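Regulator of Ty1 transposition protein 107 (Saccharomyces cerevisiae, PDB 3T7K) binds phosphorylated histone H2A during DNA damage repair, through its C-terminal tandem BRCT repeats. Local coordinates at residues K73-L78 against G158-A163. Sequence-based numbering, arbitrary orientation.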
# COMPACT_ATOMS: atom_id res chain seq x y z
N LYS C 73 -7.97 19.22 4.86
CA LYS C 73 -7.67 17.97 5.56
C LYS C 73 -8.87 17.04 5.64
O LYS C 73 -8.76 15.85 5.33
CB LYS C 73 -7.14 18.25 6.96
CG LYS C 73 -5.64 18.40 7.01
CD LYS C 73 -5.20 18.74 8.43
CE LYS C 73 -3.70 18.64 8.58
NZ LYS C 73 -3.26 19.32 9.83
N PHE C 74 -10.02 17.59 6.04
CA PHE C 74 -11.22 16.78 6.08
C PHE C 74 -11.56 16.21 4.70
O PHE C 74 -11.84 15.03 4.58
CB PHE C 74 -12.42 17.55 6.64
CG PHE C 74 -13.48 16.64 7.17
CD1 PHE C 74 -13.45 16.23 8.50
CD2 PHE C 74 -14.46 16.13 6.34
CE1 PHE C 74 -14.41 15.37 9.00
CE2 PHE C 74 -15.42 15.26 6.83
CZ PHE C 74 -15.39 14.88 8.17
N LEU C 75 -11.54 17.05 3.66
CA LEU C 75 -11.93 16.58 2.34
C LEU C 75 -10.97 15.51 1.85
O LEU C 75 -11.38 14.53 1.21
CB LEU C 75 -11.97 17.74 1.34
CG LEU C 75 -13.03 18.79 1.65
CD1 LEU C 75 -12.85 20.02 0.76
CD2 LEU C 75 -14.41 18.20 1.48
N LYS C 76 -9.70 15.70 2.16
CA LYS C 76 -8.69 14.73 1.74
C LYS C 76 -8.80 13.43 2.53
O LYS C 76 -8.50 12.36 2.00
CB LYS C 76 -7.27 15.28 1.88
CG LYS C 76 -6.76 16.05 0.67
CD LYS C 76 -5.41 16.69 0.99
CE LYS C 76 -4.81 17.39 -0.21
NZ LYS C 76 -3.49 18.00 0.14
N SER C 77 -9.21 13.53 3.79
CA SER C 77 -9.32 12.32 4.60
C SER C 77 -10.29 11.36 3.91
O SER C 77 -10.21 10.14 4.10
CB SER C 77 -9.80 12.64 6.01
OG SER C 77 -11.21 12.78 6.04
N LEU C 78 -11.18 11.90 3.09
CA LEU C 78 -12.14 11.05 2.38
C LEU C 78 -11.53 10.32 1.19
O LEU C 78 -12.22 9.55 0.51
CB LEU C 78 -13.41 11.83 1.99
CG LEU C 78 -14.28 12.07 3.22
CD1 LEU C 78 -15.28 13.20 3.01
CD2 LEU C 78 -14.99 10.77 3.63
N GLY C 158 -6.89 22.44 -6.12
CA GLY C 158 -6.27 21.50 -7.04
C GLY C 158 -5.81 20.24 -6.33
O GLY C 158 -5.99 19.14 -6.84
N SER C 159 -5.21 20.42 -5.16
CA SER C 159 -4.63 19.31 -4.42
C SER C 159 -5.73 18.38 -3.93
O SER C 159 -5.61 17.17 -4.05
CB SER C 159 -3.79 19.83 -3.25
OG SER C 159 -3.11 18.75 -2.62
N VAL C 160 -6.82 18.96 -3.42
CA VAL C 160 -8.00 18.19 -3.01
C VAL C 160 -8.59 17.37 -4.17
O VAL C 160 -8.87 16.17 -4.04
CB VAL C 160 -9.09 19.12 -2.45
CG1 VAL C 160 -10.40 18.40 -2.34
CG2 VAL C 160 -8.66 19.69 -1.10
N LEU C 161 -8.77 18.02 -5.32
CA LEU C 161 -9.38 17.36 -6.47
C LEU C 161 -8.50 16.23 -7.00
O LEU C 161 -8.99 15.22 -7.47
CB LEU C 161 -9.64 18.37 -7.60
CG LEU C 161 -10.71 19.44 -7.35
CD1 LEU C 161 -10.82 20.43 -8.53
CD2 LEU C 161 -12.06 18.79 -7.09
N LYS C 162 -7.20 16.43 -6.96
CA LYS C 162 -6.31 15.40 -7.46
C LYS C 162 -6.29 14.25 -6.46
O LYS C 162 -6.17 13.08 -6.84
CB LYS C 162 -4.90 15.96 -7.70
CG LYS C 162 -4.80 16.82 -8.94
CD LYS C 162 -3.41 17.43 -9.10
CE LYS C 162 -3.24 18.66 -8.22
NZ LYS C 162 -1.90 19.30 -8.41
N ALA C 163 -6.46 14.57 -5.18
CA ALA C 163 -6.51 13.50 -4.17
C ALA C 163 -7.70 12.61 -4.46
O ALA C 163 -7.73 11.45 -4.06
CB ALA C 163 -6.60 14.07 -2.75
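K76 and S159 make the polar link between helices 72-77 and 154-163, one from each BRCT repeat. The ammonium group donates a hydrogen bond from K76 NZ to S159 OG, 2.9 Å long. Extended beyond CG, the lysine chain reaches S159 across segments whose axes approach to 9.4 Å. Serine suits the far end: with OG anti to its backbone N (chi1 -174°), it offers a small acceptor at the helix surface. NZ also forms a salt bridge with E72, one turn earlier on its own helix, which probably balances the lysine's charge and helps fix its direction.

Apolar contacts accompany this bond. The methylene CG of K76 rests 4.0 Å from A163 CB, where a single methyl group lets the lysine chain lie close to the second helix. L75 CB meets V160 CG1 at 4.1 Å; both residues are buried, and they also pack on helix 229-237, through F237 and I236 respectively.

An alanine in place of K76 would probably leave S159 OG and E72 without their ammonium partner and A163 without the methylene chain against it.

The segments run nearly parallel, at 12°, and helix 72-77 with 154-163 and 229-237 is consistent with the three-helix interface of tandem BRCT repeats. Helix 72-77 also meets the bound peptide, K73 hydrogen-bonding a modified side chain and L75 packing on an apolar one. The chemistry of this mixed polar and apolar join implies that one directed N-H bond, its donor held also by E72, ties the repeats together beside the buried L75-V160 contact.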